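Local coordinates for Es1 family protein (PDB 3L3B), which has no firmly established role but carries an amidotransferase-like domain of the DJ-1/PfpI family and may take part in isoprenoid biosynthesis, at residues N25-L30 with D109-P114; M48-R53 with G227-I232. One frame throughout, in Å; residues are numbered along the deposited sequence.

Contact 1: residues N25-L30 with D109-P114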
# COMPACT_ATOMS: atom_id res chain seq x y z
N ASN B 25 20.05 -1.05 -7.87
CA ASN B 25 19.33 -1.69 -6.78
C ASN B 25 19.15 -0.75 -5.60
O ASN B 25 20.09 -0.00 -5.26
CB ASN B 25 20.13 -2.86 -6.25
CG ASN B 25 20.17 -4.00 -7.19
OD1 ASN B 25 19.22 -4.77 -7.25
ND2 ASN B 25 21.28 -4.13 -7.92
N SER B 26 17.99 -0.85 -4.95
CA SER B 26 17.69 -0.04 -3.75
C SER B 26 17.25 -0.89 -2.60
O SER B 26 16.46 -1.82 -2.78
CB SER B 26 16.58 0.94 -4.05
OG SER B 26 16.39 1.77 -2.93
N ALA B 27 17.74 -0.60 -1.40
CA ALA B 27 17.19 -1.17 -0.18
C ALA B 27 16.00 -0.29 0.25
O ALA B 27 15.99 0.92 -0.02
CB ALA B 27 18.24 -1.23 0.92
N VAL B 28 14.99 -0.90 0.87
CA VAL B 28 13.85 -0.17 1.43
C VAL B 28 13.68 -0.68 2.83
O VAL B 28 13.57 -1.90 3.02
CB VAL B 28 12.55 -0.40 0.62
CG1 VAL B 28 11.30 0.31 1.28
CG2 VAL B 28 12.76 0.04 -0.85
N ILE B 29 13.66 0.23 3.82
CA ILE B 29 13.53 -0.17 5.20
C ILE B 29 12.10 0.13 5.66
O ILE B 29 11.60 1.24 5.52
CB ILE B 29 14.55 0.51 6.12
CG1 ILE B 29 15.96 0.02 5.76
CG2 ILE B 29 14.23 0.18 7.56
CD1 ILE B 29 17.14 0.78 6.40
N LEU B 30 11.50 -0.88 6.25
CA LEU B 30 10.15 -0.82 6.72
C LEU B 30 10.07 -1.04 8.23
O LEU B 30 10.96 -1.65 8.88
CB LEU B 30 9.37 -1.93 5.99
CG LEU B 30 9.28 -1.89 4.47
CD1 LEU B 30 8.47 -3.08 3.96
CD2 LEU B 30 8.59 -0.58 4.04
N ASP B 109 22.85 0.37 -4.46
CA ASP B 109 23.26 1.72 -4.84
C ASP B 109 22.67 2.84 -3.97
O ASP B 109 23.22 3.96 -3.96
CB ASP B 109 22.82 1.98 -6.27
CG ASP B 109 23.35 0.98 -7.21
OD1 ASP B 109 24.54 1.03 -7.51
OD2 ASP B 109 22.59 0.11 -7.64
N MET B 110 21.56 2.56 -3.29
CA MET B 110 20.79 3.56 -2.56
C MET B 110 19.87 2.88 -1.53
O MET B 110 19.68 1.67 -1.57
CB MET B 110 19.94 4.40 -3.54
CG MET B 110 18.90 3.58 -4.42
SD MET B 110 17.87 4.60 -5.56
CE MET B 110 16.51 5.01 -4.49
N LEU B 111 19.27 3.70 -0.67
CA LEU B 111 18.39 3.31 0.40
C LEU B 111 17.22 4.26 0.39
O LEU B 111 17.42 5.46 0.22
CB LEU B 111 19.13 3.43 1.74
CG LEU B 111 18.31 3.22 3.01
CD1 LEU B 111 17.81 1.75 3.03
CD2 LEU B 111 19.08 3.57 4.23
N VAL B 112 15.99 3.73 0.51
CA VAL B 112 14.81 4.56 0.73
C VAL B 112 14.11 4.11 2.02
O VAL B 112 14.00 2.90 2.30
CB VAL B 112 13.87 4.59 -0.48
CG1 VAL B 112 12.77 5.65 -0.28
CG2 VAL B 112 14.66 4.89 -1.74
N ILE B 113 13.72 5.09 2.83
CA ILE B 113 12.99 4.89 4.05
C ILE B 113 11.63 5.59 3.98
O ILE B 113 11.53 6.79 4.24
CB ILE B 113 13.76 5.45 5.26
CG1 ILE B 113 15.23 5.02 5.19
CG2 ILE B 113 13.11 4.95 6.52
CD1 ILE B 113 16.18 5.78 6.13
N PRO B 114 10.56 4.84 3.67
CA PRO B 114 9.23 5.44 3.76
C PRO B 114 8.96 5.96 5.17
O PRO B 114 9.64 5.58 6.13
CB PRO B 114 8.31 4.28 3.43
CG PRO B 114 9.13 3.33 2.62
CD PRO B 114 10.54 3.49 3.10
O HOH W 1 23.58 -2.08 -7.79
O HOH W 2 9.37 2.72 6.51
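Ala27 and Leu111 lie side by side at the middle of two neighbouring parallel strands, 24-29 and 110-113, in the central sheet of the DJ-1/PfpI alpha/beta sandwich. The ladder here is tight. Ala27 N donates to Met110 O at 3.0 Å, Ala27 O takes Val112 N at 2.9 Å, and Ile29 N carries the pattern on to Val112 O. Ala27 O has a second donor, the hydroxyl of Ser26, which arrives from the opposite face of the carbonyl plane to Val112 N. Ser26 OG stands anti to its own N (chi1 -175°), which sets it beside the carbonyl carbon and near Ala27 O, while CG of Met110 packs against the same OG.

Side chains clothe both faces of this buried pair. Ser26, Val28, Met110 and Val112 look toward helices 41-53 and 221-238; Ala27 and Leu111 look the other way, where Phe147 of helix 138-149 touches both. On that second face Leu111 CD1 reaches two neighbours, meeting Ala27 CB at 3.7 Å and, at an oblique crossing, Ile29 CD1 at 3.6 Å. Beyond the ladder the ring of Pro114 lies across Val28, its CD against CG1.

The start of the pair is its more open side: Asn25 and Asp109 are partly exposed, and a water sits at Asn25 ND2. Asp109 still ties the strands together through both its backbone and its carboxylate: its N donates to Asn25 O at 2.9 Å, and its OD2 receives Asn25 N at 2.8 Å, nearly in line with the C-O bond. At the other end, one water donates to Ile29 O and to Pro114 O, 2.9 Å from each.

Contact 2: residues M48-R53 with G227-I232; sequences MLELDR and GIQDMI
Glu50 and Gln229 meet with one chain bent and the other extended: Glu50 bends at chi2 (-62°), which turns its carboxylate along its own helix toward Arg53, whereas Gln229 holds CG anti to the backbone N (chi1 175°) and runs out extended alongside the carboxylate, crossing it obliquely. They join helices 41-53 and 221-238, which lie on the same face of the sheet in the DJ-1/PfpI alpha/beta sandwich. The axes of the two segments approach to 9.5 Å and cross at -43°.

The carboxylate of Glu50 lies against the aliphatic part of Gln229, with OE2 3.2 Å from CG. Its charge is met within its own helix by Arg53, one turn on, whose guanidinium turns side-on and offers two nitrogens to Glu50 OE2, NE at 2.9 Å and NH2 at 3.2 Å. OE2 lies almost exactly in the guanidinium plane, so the salt bridge probably fixes how the carboxylate is presented to Gln229. In the dimer, Asp52 OD2 accepts the backbone N of Tyr222 of the second subunit, and Arg53 packs on that same tyrosine.

Nearer the sheet the contact turns apolar. Ile232 points at the first helix, bringing CG1 to 4.0 Å from Glu50 CB, while its CG2 branch meets Leu51 CD2 at 4.0 Å, the two side chains crossing at roughly a right angle.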
# COMPACT_ATOMS: atom_id res chain seq x y z
N MET B 48 7.99 1.99 -3.92
CA MET B 48 8.26 0.78 -4.72
C MET B 48 7.80 0.91 -6.17
O MET B 48 8.49 0.43 -7.07
CB MET B 48 7.57 -0.45 -4.10
CG MET B 48 8.06 -0.80 -2.74
SD MET B 48 7.35 -2.35 -2.13
CE MET B 48 5.68 -1.83 -1.82
N LEU B 49 6.66 1.57 -6.41
CA LEU B 49 6.17 1.85 -7.77
C LEU B 49 7.17 2.69 -8.56
O LEU B 49 7.58 2.31 -9.66
CB LEU B 49 4.80 2.53 -7.72
CG LEU B 49 4.14 3.06 -8.99
CD1 LEU B 49 3.78 1.91 -9.87
CD2 LEU B 49 2.93 3.90 -8.68
N GLU B 50 7.60 3.80 -7.99
CA GLU B 50 8.58 4.68 -8.65
C GLU B 50 9.98 4.10 -8.79
O GLU B 50 10.65 4.36 -9.78
CB GLU B 50 8.61 6.04 -7.94
CG GLU B 50 7.26 6.75 -8.09
CD GLU B 50 6.97 7.02 -9.56
OE1 GLU B 50 6.06 6.37 -10.12
OE2 GLU B 50 7.68 7.83 -10.18
N LEU B 51 10.46 3.33 -7.82
CA LEU B 51 11.70 2.58 -8.05
C LEU B 51 11.52 1.69 -9.27
O LEU B 51 12.35 1.70 -10.17
CB LEU B 51 12.12 1.74 -6.83
CG LEU B 51 12.64 2.55 -5.64
CD1 LEU B 51 12.74 1.69 -4.39
CD2 LEU B 51 14.02 3.23 -5.97
N ASP B 52 10.42 0.94 -9.32
CA ASP B 52 10.19 0.01 -10.42
C ASP B 52 10.00 0.75 -11.78
O ASP B 52 10.54 0.34 -12.81
CB ASP B 52 9.02 -0.94 -10.12
CG ASP B 52 9.00 -2.12 -11.09
OD1 ASP B 52 9.97 -2.89 -11.11
OD2 ASP B 52 8.08 -2.22 -11.89
N ARG B 53 9.37 1.92 -11.75
CA ARG B 53 9.20 2.71 -12.95
C ARG B 53 10.54 3.10 -13.56
O ARG B 53 10.64 3.28 -14.76
CB ARG B 53 8.36 3.96 -12.67
CG ARG B 53 7.97 4.78 -13.92
CD ARG B 53 7.04 5.99 -13.62
NE ARG B 53 7.76 7.08 -12.95
CZ ARG B 53 8.69 7.86 -13.52
NH1 ARG B 53 9.01 7.71 -14.81
NH2 ARG B 53 9.31 8.80 -12.80
N GLY B 227 5.32 14.23 -4.92
CA GLY B 227 6.51 14.46 -4.16
C GLY B 227 7.44 13.26 -4.12
O GLY B 227 8.61 13.40 -4.23
N ILE B 228 6.91 12.06 -3.94
CA ILE B 228 7.71 10.82 -3.91
C ILE B 228 8.33 10.56 -5.27
O ILE B 228 9.45 10.11 -5.37
CB ILE B 228 6.83 9.58 -3.48
CG1 ILE B 228 6.54 9.72 -2.00
CG2 ILE B 228 7.53 8.27 -3.80
CD1 ILE B 228 5.44 8.78 -1.40
N GLN B 229 7.57 10.82 -6.32
CA GLN B 229 8.07 10.67 -7.68
C GLN B 229 9.30 11.60 -7.91
O GLN B 229 10.29 11.19 -8.50
CB GLN B 229 6.95 10.99 -8.67
CG GLN B 229 7.36 11.01 -10.13
CD GLN B 229 6.21 11.32 -11.03
OE1 GLN B 229 5.89 12.48 -11.27
NE2 GLN B 229 5.56 10.29 -11.53
N ASP B 230 9.23 12.82 -7.41
CA ASP B 230 10.36 13.75 -7.56
C ASP B 230 11.60 13.32 -6.77
O ASP B 230 12.73 13.49 -7.23
CB ASP B 230 9.96 15.13 -7.11
CG ASP B 230 10.98 16.18 -7.56
OD1 ASP B 230 11.67 16.77 -6.69
OD2 ASP B 230 11.13 16.34 -8.78
N MET B 231 11.38 12.76 -5.58
CA MET B 231 12.46 12.31 -4.76
C MET B 231 13.24 11.17 -5.43
O MET B 231 14.45 11.24 -5.56
CB MET B 231 11.92 11.87 -3.40
CG MET B 231 13.04 11.64 -2.46
SD MET B 231 12.55 10.96 -0.92
CE MET B 231 12.28 9.26 -1.36
N ILE B 232 12.53 10.14 -5.89
CA ILE B 232 13.15 8.96 -6.47
C ILE B 232 13.83 9.32 -7.78
O ILE B 232 14.99 8.92 -8.00
CB ILE B 232 12.12 7.82 -6.73
CG1 ILE B 232 11.44 7.32 -5.43
CG2 ILE B 232 12.77 6.71 -7.54
CD1 ILE B 232 12.33 6.79 -4.29

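How the contacts relate
Both contacts are buried. Contact 1 is part of the core sheet and closer to the chain centre; contact 2 lies about 11 Å away, centre to centre, farther out in the helical layer over one face. Strand 24-29 leads on to helix 41-53, so the first segments belong to consecutive elements. In 25-30 with 109-114 backbone hydrogen bonds zip the strands, whereas 48-53 with 227-232 relies on side-chain packing, apolar next to the sheet, with partly exposed Gln229 and Arg53 at its polar edge. The layers interlock through Leu51, whose CD2 is 3.4 Å from Met110 CE and whose CD1 packs on Ser26 and Val28, and through Met231, which rests on Val112.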